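Local coordinates for protein aldo-keto reductase AKR2E4 (Bombyx mori, PDB 3WCZ) that reduces 3-dehydroecdysone and some other carbonyl compounds with NADPH as a cytosolic aldo-keto reductase and may take part in regulating moulting, at residues V203-P208 against R252-I257; Q180-P185 against R293-S298; L245-I250 against F273-T278. One frame throughout, in Å; residues are numbered along the deposited sequence.

Contact 1 of 3, residues V203-P208 against R252-I257. With NAP (NADP nicotinamide-adenine-dinucleotide phosphate), chain B.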
loop_
_atom_site.group_PDB
_atom_site.type_symbol
_atom_site.label_atom_id
_atom_site.label_comp_id
_atom_site.label_asym_id
_atom_site.label_seq_id
_atom_site.Cartn_x
_atom_site.Cartn_y
_atom_site.Cartn_z
ATOM N N VAL A 203 -7.885 -2.520 -5.027
ATOM C CA VAL A 203 -7.481 -2.381 -3.639
ATOM C C VAL A 203 -6.038 -2.802 -3.444
ATOM O O VAL A 203 -5.659 -3.914 -3.814
ATOM C CB VAL A 203 -8.412 -3.174 -2.732
ATOM C CG1 VAL A 203 -7.888 -3.160 -1.300
ATOM C CG2 VAL A 203 -9.825 -2.602 -2.857
ATOM N N MET A 204 -5.252 -1.913 -2.836
ATOM C CA MET A 204 -3.934 -2.260 -2.318
ATOM C C MET A 204 -4.116 -2.603 -0.846
ATOM O O MET A 204 -4.814 -1.886 -0.132
ATOM C CB MET A 204 -2.927 -1.112 -2.485
ATOM C CG MET A 204 -2.515 -0.853 -3.920
ATOM S SD MET A 204 -1.397 0.572 -4.114
ATOM C CE MET A 204 0.139 -0.120 -3.468
ATOM N N ALA A 205 -3.538 -3.735 -0.426
ATOM C CA ALA A 205 -3.648 -4.251 0.935
ATOM C C ALA A 205 -2.388 -3.977 1.730
ATOM O O ALA A 205 -1.321 -4.603 1.511
ATOM C CB ALA A 205 -3.910 -5.774 0.882
ATOM N N TYR A 206 -2.487 -3.020 2.650
ATOM C CA TYR A 206 -1.386 -2.720 3.545
ATOM C C TYR A 206 -1.414 -3.580 4.814
ATOM O O TYR A 206 -2.408 -4.216 5.119
ATOM C CB TYR A 206 -1.296 -1.223 3.816
ATOM C CG TYR A 206 -2.266 -0.544 4.738
ATOM C CD1 TYR A 206 -2.291 -0.796 6.105
ATOM C CD2 TYR A 206 -3.077 0.468 4.252
ATOM C CE1 TYR A 206 -3.116 -0.070 6.958
ATOM C CE2 TYR A 206 -3.910 1.183 5.092
ATOM C CZ TYR A 206 -3.898 0.930 6.441
ATOM O OH TYR A 206 -4.677 1.635 7.311
ATOM N N SER A 207 -0.274 -3.576 5.506
ATOM C CA SER A 207 -0.005 -4.452 6.654
ATOM C C SER A 207 -0.513 -5.862 6.381
ATOM O O SER A 207 -1.262 -6.425 7.163
ATOM C CB SER A 207 -0.605 -3.871 7.941
ATOM O OG SER A 207 -0.087 -2.582 8.262
ATOM N N PRO A 208 -0.091 -6.432 5.251
ATOM C CA PRO A 208 -0.634 -7.720 4.809
ATOM C C PRO A 208 -0.324 -8.895 5.748
ATOM O O PRO A 208 -1.046 -9.896 5.693
ATOM C CB PRO A 208 0.043 -7.941 3.462
ATOM C CG PRO A 208 1.333 -7.214 3.567
ATOM C CD PRO A 208 0.965 -5.954 4.345
ATOM N N ARG A 252 -7.876 -12.803 -3.474
ATOM C CA ARG A 252 -8.990 -11.887 -3.275
ATOM C C ARG A 252 -8.945 -10.712 -4.257
ATOM O O ARG A 252 -9.765 -9.797 -4.149
ATOM C CB ARG A 252 -9.057 -11.413 -1.831
ATOM C CG ARG A 252 -9.536 -12.517 -0.888
ATOM C CD ARG A 252 -9.694 -12.005 0.518
ATOM N NE ARG A 252 -10.637 -10.900 0.565
ATOM C CZ ARG A 252 -10.695 -10.009 1.532
ATOM N NH1 ARG A 252 -9.900 -10.096 2.567
ATOM N NH2 ARG A 252 -11.536 -8.997 1.447
ATOM N N GLY A 253 -8.002 -10.728 -5.197
ATOM C CA GLY A 253 -7.880 -9.700 -6.220
ATOM C C GLY A 253 -7.185 -8.442 -5.758
ATOM O O GLY A 253 -7.375 -7.385 -6.366
ATOM N N LEU A 254 -6.400 -8.527 -4.697
ATOM C CA LEU A 254 -5.765 -7.379 -4.051
ATOM C C LEU A 254 -4.292 -7.302 -4.426
ATOM O O LEU A 254 -3.695 -8.278 -4.910
ATOM C CB LEU A 254 -5.906 -7.505 -2.533
ATOM C CG LEU A 254 -7.299 -7.899 -2.044
ATOM C CD1 LEU A 254 -7.326 -8.021 -0.530
ATOM C CD2 LEU A 254 -8.341 -6.922 -2.526
ATOM N N ILE A 255 -3.721 -6.117 -4.204
ATOM C CA ILE A 255 -2.321 -5.818 -4.436
ATOM C C ILE A 255 -1.655 -5.703 -3.067
ATOM O O ILE A 255 -1.746 -4.659 -2.426
ATOM C CB ILE A 255 -2.182 -4.499 -5.215
ATOM C CG1 ILE A 255 -2.853 -4.632 -6.590
ATOM C CG2 ILE A 255 -0.728 -4.083 -5.319
ATOM C CD1 ILE A 255 -3.173 -3.258 -7.243
ATOM N N PRO A 256 -1.031 -6.789 -2.571
ATOM C CA PRO A 256 -0.403 -6.700 -1.254
ATOM C C PRO A 256 0.878 -5.873 -1.275
ATOM O O PRO A 256 1.553 -5.767 -2.311
ATOM C CB PRO A 256 -0.093 -8.165 -0.926
ATOM C CG PRO A 256 0.095 -8.793 -2.264
ATOM C CD PRO A 256 -0.908 -8.144 -3.156
ATOM N N ILE A 257 1.153 -5.258 -0.128
ATOM C CA ILE A 257 2.314 -4.402 0.044
ATOM C C ILE A 257 3.241 -4.947 1.139
ATOM O O ILE A 257 3.405 -4.330 2.200
ATOM C CB ILE A 257 1.909 -2.956 0.425
ATOM C CG1 ILE A 257 0.720 -2.457 -0.398
ATOM C CG2 ILE A 257 3.097 -2.013 0.253
ATOM C CD1 ILE A 257 0.184 -1.136 0.129
HETATM P PA NAP B . 3.926 -5.811 6.922
HETATM O O1A NAP B . 4.414 -5.909 5.537
HETATM O O2A NAP B . 2.551 -6.071 7.303
HETATM O O5B NAP B . 4.842 -6.549 7.947
HETATM C C5B NAP B . 6.226 -6.372 7.943
HETATM C C4B NAP B . 6.967 -7.247 8.943
HETATM O O4B NAP B . 6.928 -8.618 8.500
HETATM C C3B NAP B . 8.387 -6.908 9.192
HETATM O O3B NAP B . 8.628 -7.123 10.562
HETATM C C2B NAP B . 9.103 -7.851 8.351
HETATM O O2B NAP B . 10.424 -8.123 8.772
HETATM C C1B NAP B . 8.250 -9.091 8.410
HETATM N N9A NAP B . 8.285 -9.966 7.257
HETATM C C8A NAP B . 8.293 -9.569 5.968
HETATM N N7A NAP B . 8.205 -10.596 5.148
HETATM C C5A NAP B . 8.144 -11.728 5.918
HETATM C C6A NAP B . 8.045 -13.091 5.620
HETATM N N6A NAP B . 8.019 -13.613 4.324
HETATM N N1A NAP B . 8.007 -13.934 6.667
HETATM C C2A NAP B . 8.039 -13.482 7.921
HETATM N N3A NAP B . 8.122 -12.180 8.245
HETATM C C4A NAP B . 8.161 -11.301 7.233
HETATM O O3 NAP B . 4.295 -4.307 7.399
HETATM P PN NAP B . 3.670 -2.842 7.371
HETATM O O1N NAP B . 4.840 -1.936 7.257
HETATM O O2N NAP B . 2.757 -2.711 8.538
HETATM O O5D NAP B . 2.762 -2.746 6.070
HETATM C C5D NAP B . 3.310 -2.890 4.802
HETATM C C4D NAP B . 3.387 -1.607 3.964
HETATM O O4D NAP B . 2.097 -1.095 3.684
HETATM C C3D NAP B . 4.079 -0.461 4.629
HETATM O O3D NAP B . 5.478 -0.642 4.719
HETATM C C2D NAP B . 3.642 0.654 3.818
HETATM O O2D NAP B . 4.297 0.660 2.581
HETATM C C1D NAP B . 2.172 0.335 3.656
HETATM N N1N NAP B . 1.224 0.869 4.640
HETATM C C2N NAP B . 0.393 1.872 4.301
HETATM C C3N NAP B . -0.505 2.360 5.217
HETATM C C7N NAP B . -1.418 3.429 4.750
HETATM O O7N NAP B . -1.687 3.605 3.537
HETATM N N7N NAP B . -2.067 4.120 5.711
HETATM C C4N NAP B . -0.530 1.883 6.541
HETATM C C5N NAP B . 0.326 0.828 6.884
HETATM C C6N NAP B . 1.183 0.355 5.898
HETATM P P2B NAP B . 11.691 -7.946 7.808
HETATM O O1X NAP B . 12.883 -8.272 8.729
HETATM O O2X NAP B . 11.584 -8.938 6.734
HETATM O O3X NAP B . 11.693 -6.515 7.330
HETATM O O HOH W 1 -8.705 -5.087 -6.110
#

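Contact 2 of 3, residues Q180-P185 against R293-S298. With NAP (NADP nicotinamide-adenine-dinucleotide phosphate), chain B; EDO (1,2-ethanediol), chain F.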
loop_
_atom_site.group_PDB
_atom_site.type_symbol
_atom_site.label_atom_id
_atom_site.label_comp_id
_atom_site.label_asym_id
_atom_site.label_seq_id
_atom_site.Cartn_x
_atom_site.Cartn_y
_atom_site.Cartn_z
ATOM N N GLN A 180 -6.176 2.192 -1.013
ATOM C CA GLN A 180 -5.202 1.419 -0.259
ATOM C C GLN A 180 -5.641 1.335 1.197
ATOM O O GLN A 180 -5.754 2.361 1.889
ATOM C CB GLN A 180 -3.803 2.045 -0.391
ATOM C CG GLN A 180 -2.750 1.339 0.457
ATOM C CD GLN A 180 -1.309 1.805 0.341
ATOM O OE1 GLN A 180 -0.632 1.945 1.375
ATOM N NE2 GLN A 180 -0.819 2.035 -0.862
ATOM N N ILE A 181 -5.940 0.119 1.639
ATOM C CA ILE A 181 -6.536 -0.101 2.957
ATOM C C ILE A 181 -5.886 -1.326 3.613
ATOM O O ILE A 181 -5.197 -2.124 2.951
ATOM C CB ILE A 181 -8.079 -0.284 2.860
ATOM C CG1 ILE A 181 -8.419 -1.411 1.904
ATOM C CG2 ILE A 181 -8.707 1.027 2.422
ATOM C CD1 ILE A 181 -9.912 -1.808 1.903
ATOM N N GLU A 182 -6.100 -1.475 4.911
ATOM C CA GLU A 182 -5.539 -2.598 5.651
ATOM C C GLU A 182 -6.292 -3.879 5.368
ATOM O O GLU A 182 -7.488 -3.943 5.627
ATOM C CB GLU A 182 -5.583 -2.308 7.150
ATOM C CG GLU A 182 -4.901 -3.394 7.921
ATOM C CD GLU A 182 -4.867 -3.191 9.410
ATOM O OE1 GLU A 182 -4.862 -2.053 9.902
ATOM O OE2 GLU A 182 -4.786 -4.210 10.119
ATOM N N VAL A 183 -5.602 -4.901 4.862
ATOM C CA VAL A 183 -6.223 -6.203 4.656
ATOM C C VAL A 183 -5.264 -7.297 5.073
ATOM O O VAL A 183 -4.123 -7.371 4.587
ATOM C CB VAL A 183 -6.719 -6.450 3.203
ATOM C CG1 VAL A 183 -7.642 -7.653 3.185
ATOM C CG2 VAL A 183 -7.418 -5.225 2.643
ATOM N N ASN A 184 -5.741 -8.150 5.984
ATOM C CA ASN A 184 -4.957 -9.249 6.534
ATOM C C ASN A 184 -5.958 -10.164 7.262
ATOM O O ASN A 184 -7.154 -9.875 7.281
ATOM C CB ASN A 184 -3.837 -8.716 7.443
ATOM C CG ASN A 184 -4.360 -7.781 8.504
ATOM O OD1 ASN A 184 -5.323 -8.119 9.214
ATOM N ND2 ASN A 184 -3.786 -6.585 8.589
ATOM N N PRO A 185 -5.489 -11.295 7.839
ATOM C CA PRO A 185 -6.499 -12.269 8.280
ATOM C C PRO A 185 -7.379 -11.817 9.426
ATOM O O PRO A 185 -8.510 -12.298 9.561
ATOM C CB PRO A 185 -5.652 -13.491 8.709
ATOM C CG PRO A 185 -4.416 -13.397 7.830
ATOM C CD PRO A 185 -4.143 -11.889 7.739
ATOM N N ARG A 293 -7.585 -3.818 13.758
ATOM C CA ARG A 293 -6.608 -3.144 12.924
ATOM C C ARG A 293 -5.227 -3.148 13.528
ATOM O O ARG A 293 -5.046 -2.837 14.710
ATOM C CB ARG A 293 -7.042 -1.713 12.630
ATOM C CG ARG A 293 -8.353 -1.597 11.903
ATOM C CD ARG A 293 -8.857 -0.148 11.923
ATOM N NE ARG A 293 -10.157 0.006 11.295
ATOM C CZ ARG A 293 -10.352 0.138 9.993
ATOM N NH1 ARG A 293 -9.344 0.142 9.142
ATOM N NH2 ARG A 293 -11.592 0.252 9.545
ATOM N N VAL A 294 -4.236 -3.499 12.724
ATOM C CA VAL A 294 -2.840 -3.248 13.027
ATOM C C VAL A 294 -2.574 -1.750 13.160
ATOM O O VAL A 294 -1.850 -1.316 14.050
ATOM C CB VAL A 294 -1.915 -3.832 11.935
ATOM C CG1 VAL A 294 -0.469 -3.389 12.123
ATOM C CG2 VAL A 294 -1.986 -5.343 11.944
ATOM N N ILE A 295 -3.152 -0.964 12.257
ATOM C CA ILE A 295 -2.926 0.489 12.238
ATOM C C ILE A 295 -4.086 1.179 12.947
ATOM O O ILE A 295 -5.203 1.253 12.444
ATOM C CB ILE A 295 -2.719 1.020 10.778
ATOM C CG1 ILE A 295 -1.514 0.319 10.121
ATOM C CG2 ILE A 295 -2.568 2.535 10.752
ATOM C CD1 ILE A 295 -0.164 0.535 10.795
ATOM N N ASP A 296 -3.783 1.640 14.148
ATOM C CA ASP A 296 -4.756 2.247 15.041
ATOM C C ASP A 296 -4.585 3.767 14.989
ATOM O O ASP A 296 -3.555 4.308 15.387
ATOM C CB ASP A 296 -4.506 1.676 16.442
ATOM C CG ASP A 296 -5.374 2.293 17.522
ATOM O OD1 ASP A 296 -6.274 3.077 17.211
ATOM O OD2 ASP A 296 -5.139 1.968 18.708
ATOM N N ILE A 297 -5.578 4.460 14.461
ATOM C CA ILE A 297 -5.541 5.922 14.422
ATOM C C ILE A 297 -6.636 6.533 15.313
ATOM O O ILE A 297 -7.130 7.616 15.068
ATOM C CB ILE A 297 -5.648 6.469 12.991
ATOM C CG1 ILE A 297 -6.890 5.901 12.292
ATOM C CG2 ILE A 297 -4.380 6.118 12.204
ATOM C CD1 ILE A 297 -7.377 6.753 11.145
ATOM N N SER A 298 -6.973 5.839 16.390
ATOM C CA SER A 298 -8.143 6.217 17.179
ATOM C C SER A 298 -7.998 7.542 17.917
ATOM O O SER A 298 -9.004 8.121 18.316
ATOM C CB SER A 298 -8.528 5.097 18.156
ATOM O OG SER A 298 -7.451 4.718 18.970
HETATM P PA NAP B . 3.926 -5.811 6.922
HETATM O O1A NAP B . 4.414 -5.909 5.537
HETATM O O2A NAP B . 2.551 -6.071 7.303
HETATM O O5B NAP B . 4.842 -6.549 7.947
HETATM C C5B NAP B . 6.226 -6.372 7.943
HETATM C C4B NAP B . 6.967 -7.247 8.943
HETATM O O4B NAP B . 6.928 -8.618 8.500
HETATM C C3B NAP B . 8.387 -6.908 9.192
HETATM O O3B NAP B . 8.628 -7.123 10.562
HETATM C C2B NAP B . 9.103 -7.851 8.351
HETATM O O2B NAP B . 10.424 -8.123 8.772
HETATM C C1B NAP B . 8.250 -9.091 8.410
HETATM N N9A NAP B . 8.285 -9.966 7.257
HETATM C C8A NAP B . 8.293 -9.569 5.968
HETATM N N7A NAP B . 8.205 -10.596 5.148
HETATM C C5A NAP B . 8.144 -11.728 5.918
HETATM C C6A NAP B . 8.045 -13.091 5.620
HETATM N N6A NAP B . 8.019 -13.613 4.324
HETATM N N1A NAP B . 8.007 -13.934 6.667
HETATM C C2A NAP B . 8.039 -13.482 7.921
HETATM N N3A NAP B . 8.122 -12.180 8.245
HETATM C C4A NAP B . 8.161 -11.301 7.233
HETATM O O3 NAP B . 4.295 -4.307 7.399
HETATM P PN NAP B . 3.670 -2.842 7.371
HETATM O O1N NAP B . 4.840 -1.936 7.257
HETATM O O2N NAP B . 2.757 -2.711 8.538
HETATM O O5D NAP B . 2.762 -2.746 6.070
HETATM C C5D NAP B . 3.310 -2.890 4.802
HETATM C C4D NAP B . 3.387 -1.607 3.964
HETATM O O4D NAP B . 2.097 -1.095 3.684
HETATM C C3D NAP B . 4.079 -0.461 4.629
HETATM O O3D NAP B . 5.478 -0.642 4.719
HETATM C C2D NAP B . 3.642 0.654 3.818
HETATM O O2D NAP B . 4.297 0.660 2.581
HETATM C C1D NAP B . 2.172 0.335 3.656
HETATM N N1N NAP B . 1.224 0.869 4.640
HETATM C C2N NAP B . 0.393 1.872 4.301
HETATM C C3N NAP B . -0.505 2.360 5.217
HETATM C C7N NAP B . -1.418 3.429 4.750
HETATM O O7N NAP B . -1.687 3.605 3.537
HETATM N N7N NAP B . -2.067 4.120 5.711
HETATM C C4N NAP B . -0.530 1.883 6.541
HETATM C C5N NAP B . 0.326 0.828 6.884
HETATM C C6N NAP B . 1.183 0.355 5.898
HETATM P P2B NAP B . 11.691 -7.946 7.808
HETATM O O1X NAP B . 12.883 -8.272 8.729
HETATM O O2X NAP B . 11.584 -8.938 6.734
HETATM O O3X NAP B . 11.693 -6.515 7.330
HETATM C C1 EDO F . -11.273 1.641 5.670
HETATM O O1 EDO F . -11.107 0.591 6.637
HETATM C C2 EDO F . -10.751 2.930 6.227
HETATM O O2 EDO F . -9.410 2.775 6.717
HETATM O O HOH W 2 -7.634 0.564 6.446
HETATM O O HOH W 3 -6.351 0.180 9.616
#

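Contact 3 of 3, residues L245-I250 against F273-T278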
loop_
_atom_site.group_PDB
_atom_site.type_symbol
_atom_site.label_atom_id
_atom_site.label_comp_id
_atom_site.label_asym_id
_atom_site.label_seq_id
_atom_site.Cartn_x
_atom_site.Cartn_y
_atom_site.Cartn_z
ATOM N N LEU A 245 -0.004 -16.064 3.259
ATOM C CA LEU A 245 -0.729 -14.845 3.612
ATOM C C LEU A 245 -0.811 -13.856 2.466
ATOM O O LEU A 245 -1.859 -13.238 2.260
ATOM C CB LEU A 245 -0.059 -14.181 4.804
ATOM C CG LEU A 245 -0.128 -14.981 6.119
ATOM C CD1 LEU A 245 0.726 -14.358 7.193
ATOM C CD2 LEU A 245 -1.568 -15.106 6.630
ATOM N N LEU A 246 0.281 -13.731 1.719
ATOM C CA LEU A 246 0.283 -12.821 0.579
ATOM C C LEU A 246 -0.555 -13.394 -0.580
ATOM O O LEU A 246 -1.296 -12.645 -1.252
ATOM C CB LEU A 246 1.711 -12.538 0.146
ATOM C CG LEU A 246 2.566 -11.846 1.191
ATOM C CD1 LEU A 246 3.994 -11.743 0.729
ATOM C CD2 LEU A 246 2.041 -10.450 1.523
ATOM N N ARG A 247 -0.479 -14.699 -0.828
ATOM C CA ARG A 247 -1.257 -15.301 -1.904
ATOM C C ARG A 247 -2.752 -15.193 -1.593
ATOM O O ARG A 247 -3.566 -14.989 -2.505
ATOM C CB ARG A 247 -0.853 -16.761 -2.119
ATOM C CG ARG A 247 -1.631 -17.454 -3.270
ATOM C CD ARG A 247 -1.279 -16.937 -4.654
ATOM N NE ARG A 247 -2.458 -16.976 -5.512
ATOM C CZ ARG A 247 -2.457 -16.668 -6.808
ATOM N NH1 ARG A 247 -1.340 -16.374 -7.436
ATOM N NH2 ARG A 247 -3.599 -16.692 -7.491
ATOM N N TYR A 248 -3.128 -15.315 -0.329
ATOM C CA TYR A 248 -4.526 -15.120 0.088
ATOM C C TYR A 248 -5.031 -13.771 -0.431
ATOM O O TYR A 248 -6.132 -13.659 -0.995
ATOM C CB TYR A 248 -4.606 -15.222 1.621
ATOM C CG TYR A 248 -5.783 -14.528 2.274
ATOM C CD1 TYR A 248 -7.062 -15.050 2.212
ATOM C CD2 TYR A 248 -5.598 -13.332 2.957
ATOM C CE1 TYR A 248 -8.135 -14.389 2.782
ATOM C CE2 TYR A 248 -6.656 -12.683 3.535
ATOM C CZ TYR A 248 -7.914 -13.199 3.436
ATOM O OH TYR A 248 -8.977 -12.550 4.024
ATOM N N LEU A 249 -4.221 -12.724 -0.252
ATOM C CA LEU A 249 -4.633 -11.414 -0.707
ATOM C C LEU A 249 -4.729 -11.344 -2.237
ATOM O O LEU A 249 -5.707 -10.787 -2.787
ATOM C CB LEU A 249 -3.674 -10.350 -0.150
ATOM C CG LEU A 249 -3.662 -10.283 1.385
ATOM C CD1 LEU A 249 -2.498 -9.468 1.885
ATOM C CD2 LEU A 249 -4.974 -9.767 1.924
ATOM N N ILE A 250 -3.743 -11.914 -2.922
ATOM C CA ILE A 250 -3.770 -12.009 -4.382
ATOM C C ILE A 250 -5.068 -12.700 -4.848
ATOM O O ILE A 250 -5.702 -12.280 -5.826
ATOM C CB ILE A 250 -2.522 -12.762 -4.921
ATOM C CG1 ILE A 250 -1.207 -12.017 -4.639
ATOM C CG2 ILE A 250 -2.676 -13.065 -6.409
ATOM C CD1 ILE A 250 -1.033 -10.792 -5.472
ATOM N N PHE A 273 3.286 -16.838 -7.694
ATOM C CA PHE A 273 2.566 -17.033 -8.955
ATOM C C PHE A 273 2.724 -18.419 -9.551
ATOM O O PHE A 273 2.357 -18.639 -10.702
ATOM C CB PHE A 273 2.907 -15.882 -9.914
ATOM C CG PHE A 273 2.626 -14.561 -9.281
ATOM C CD1 PHE A 273 1.316 -14.140 -9.120
ATOM C CD2 PHE A 273 3.645 -13.800 -8.716
ATOM C CE1 PHE A 273 1.035 -12.992 -8.451
ATOM C CE2 PHE A 273 3.351 -12.621 -8.036
ATOM C CZ PHE A 273 2.048 -12.231 -7.916
ATOM N N ASP A 274 3.176 -19.349 -8.723
ATOM C CA ASP A 274 3.258 -20.744 -9.115
ATOM C C ASP A 274 2.297 -21.615 -8.285
ATOM O O ASP A 274 2.378 -22.847 -8.327
ATOM C CB ASP A 274 4.718 -21.226 -9.019
ATOM C CG ASP A 274 5.280 -21.183 -7.617
ATOM O OD1 ASP A 274 4.701 -20.504 -6.747
ATOM O OD2 ASP A 274 6.357 -21.805 -7.374
ATOM N N PHE A 275 1.360 -20.989 -7.581
ATOM C CA PHE A 275 0.325 -21.692 -6.833
ATOM C C PHE A 275 -0.819 -20.755 -6.593
ATOM O O PHE A 275 -0.691 -19.548 -6.814
ATOM C CB PHE A 275 0.849 -22.250 -5.489
ATOM C CG PHE A 275 0.939 -21.243 -4.370
ATOM C CD1 PHE A 275 1.880 -20.208 -4.397
ATOM C CD2 PHE A 275 0.109 -21.346 -3.269
ATOM C CE1 PHE A 275 1.970 -19.308 -3.334
ATOM C CE2 PHE A 275 0.228 -20.488 -2.220
ATOM C CZ PHE A 275 1.153 -19.466 -2.253
ATOM N N GLN A 276 -1.920 -21.280 -6.102
ATOM C CA GLN A 276 -3.041 -20.472 -5.688
ATOM C C GLN A 276 -3.828 -21.197 -4.632
ATOM O O GLN A 276 -3.753 -22.431 -4.505
ATOM C CB GLN A 276 -3.987 -20.162 -6.857
ATOM C CG GLN A 276 -4.788 -21.389 -7.313
ATOM C CD GLN A 276 -5.277 -21.259 -8.728
ATOM O OE1 GLN A 276 -4.572 -21.647 -9.665
ATOM N NE2 GLN A 276 -6.454 -20.680 -8.901
ATOM N N LEU A 277 -4.537 -20.454 -3.807
ATOM C CA LEU A 277 -5.407 -21.044 -2.795
ATOM C C LEU A 277 -6.766 -21.418 -3.366
ATOM O O LEU A 277 -7.250 -20.813 -4.335
ATOM C CB LEU A 277 -5.590 -20.081 -1.641
ATOM C CG LEU A 277 -4.321 -19.619 -0.930
ATOM C CD1 LEU A 277 -4.640 -18.812 0.303
ATOM C CD2 LEU A 277 -3.440 -20.770 -0.522
ATOM N N THR A 278 -7.409 -22.399 -2.764
ATOM C CA THR A 278 -8.744 -22.768 -3.198
ATOM C C THR A 278 -9.769 -21.847 -2.548
ATOM O O THR A 278 -9.468 -21.131 -1.572
ATOM C CB THR A 278 -9.097 -24.171 -2.788
ATOM O OG1 THR A 278 -9.131 -24.232 -1.367
ATOM C CG2 THR A 278 -8.105 -25.171 -3.308
#

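Contact 1 of 3, residues V203-P208 against R252-I257
V203, M204 and A205 run beside L254, I255 and P256 as neighbouring parallel strands of the (βα)8, or TIM, barrel on which the aldo-keto reductases are built. Three backbone hydrogen bonds join them: I255 N to V203 O at 3.0 Å, A205 N to I255 O at 2.8 Å and I257 N to A205 O at 3.0 Å. A water adds to this pairing, accepting from V203 N and donating to G253 O.

The apolar contacts divide between the two faces of the sheet. M204 and I255 share one, with M204 CG against I255 CB; A205 and P256 point to the other. A bend at chi3 (74°) brings M204 CE to 3.7 Å from I257 CD1, the two side chains crossing at about a right angle. V203 and L254 point the same way, V203 CB lying 3.8 Å from L254 CD2.

The cofactor contacts begin where the strand ends. The Y206 ring presents a face to the nicotinamide, whose C4N, the carbon that carries the hydride in NADPH, sits 3.1 Å above the ring plane and over its centre. Y206 OH is hydrogen-bonded to N159 ND2. An alanine in place of Y206 would probably leave the nicotinamide without the flat surface beneath C4N and N159 without its hydroxyl partner. Next in sequence, S207 donates from OG to the phosphate oxygen O2N of NADP at 2.9 Å.

Contact 2 of 3, residues Q180-P185 against R293-S298
E182 reaches across to the backbone of V294 and I295, tying the C-terminal end of a barrel strand to the long C-terminal loop that, in aldo-keto reductases, borders the substrate pocket. Both carboxylate oxygens accept from the backbone of the loop. OE1 accepts from I295 N at 3.1 Å in a nearly straight bond (171°), and OE2 accepts from V294 N at 2.8 Å on its syn lone pair. The glutamate is extended, with CG anti to its own backbone N (chi1 -175°), and crosses the V294 side chain at about a right angle; V294 CB packs 3.4 Å from E182 OE2.

Further donors steady the carboxylate. N184 ND2 donates to E182 OE2 at 3.0 Å from the anti side and, in the second shell, also to S207 O, so one amide group serves both the acid and the adjoining loop. A water donates to E182 OE1 at 2.7 Å and to I295 O while accepting from R293 NH1. R293 NH1 itself remains 5.0 Å from E182 OE1, and the water spans the interval. With two amides, a carboxamide and a water all donating to it, E182 would probably favour its charged form.

Farther out, R293 NH1 and NH2 both donate to O1 of an ethanediol molecule, probably from the crystallisation liquor, lying at the edge of the guanidinium. On the cofactor side, I295 touches the Y206 ring and places its CG1 3.8 Å from C5N of the nicotinamide.

Contact 3 of 3, residues L245-I250 against F273-T278
R247 lies against F275 and Q276 with nearly its whole length, from CB to the guanidinium. Its CG is anti to the backbone N (chi1 -179°), which sets it over a face of the F275 ring in a CH-pi contact, 3.9 Å from the centroid and 27° off the normal; R247 CB approaches F275 CZ to 3.4 Å. Bends at chi2 and chi3 follow, and the guanidinium then lies between two groups. On one face is F275 O, 3.0 Å above the plane toward the rim, a contact of carbonyl with flat cation rather than a hydrogen bond. On the opposite face, over the centre, is I250 CG2. Q276 CB meets R247 NH2 at 3.5 Å. The polar end is satisfied by a salt bridge from NH2 to D251 and by a hydrogen bond from NH1 to L272 O; D251 also accepts from L277 N, so the acid ties the loop to the helix.

Y248 follows with its base, CB packing 3.8 Å from L277 CD1, while its hydroxyl is hydrogen-bonded to N286.

I250, about a turn beyond R247, crosses F273 at about a right angle, CD1 being 4.2 Å from F273 CZ.

The contact seats the loop between helices 263-270 and 279-286 on the flank of helix 241-251. It is peripheral packing of the helical layer that surrounds the parallel strands of a TIM barrel.

Two of the three contacts, 1 and 2, touch NADP; in contact 3 the side chain of F275 is about 11 Å from it. Contacts 1 and 2, with centres about 11 Å apart, share the sheet: M204 O lies 2.9 Å from I181 N and Y206 N lies 2.9 Å from I181 O. The catalytic proton donor, by similarity Y58, belongs to none of the three. Contact 3, about 12 Å from contact 1 by centres, reaches the barrel through its helix: P208 CB packs 3.4 Å from L249 CD1, and P256 CD 3.5 Å from I250 CD1. Contacts 2 and 3 are about 20 Å apart by centres yet still meet where P185 CG lies 3.5 Å from L245 CD2.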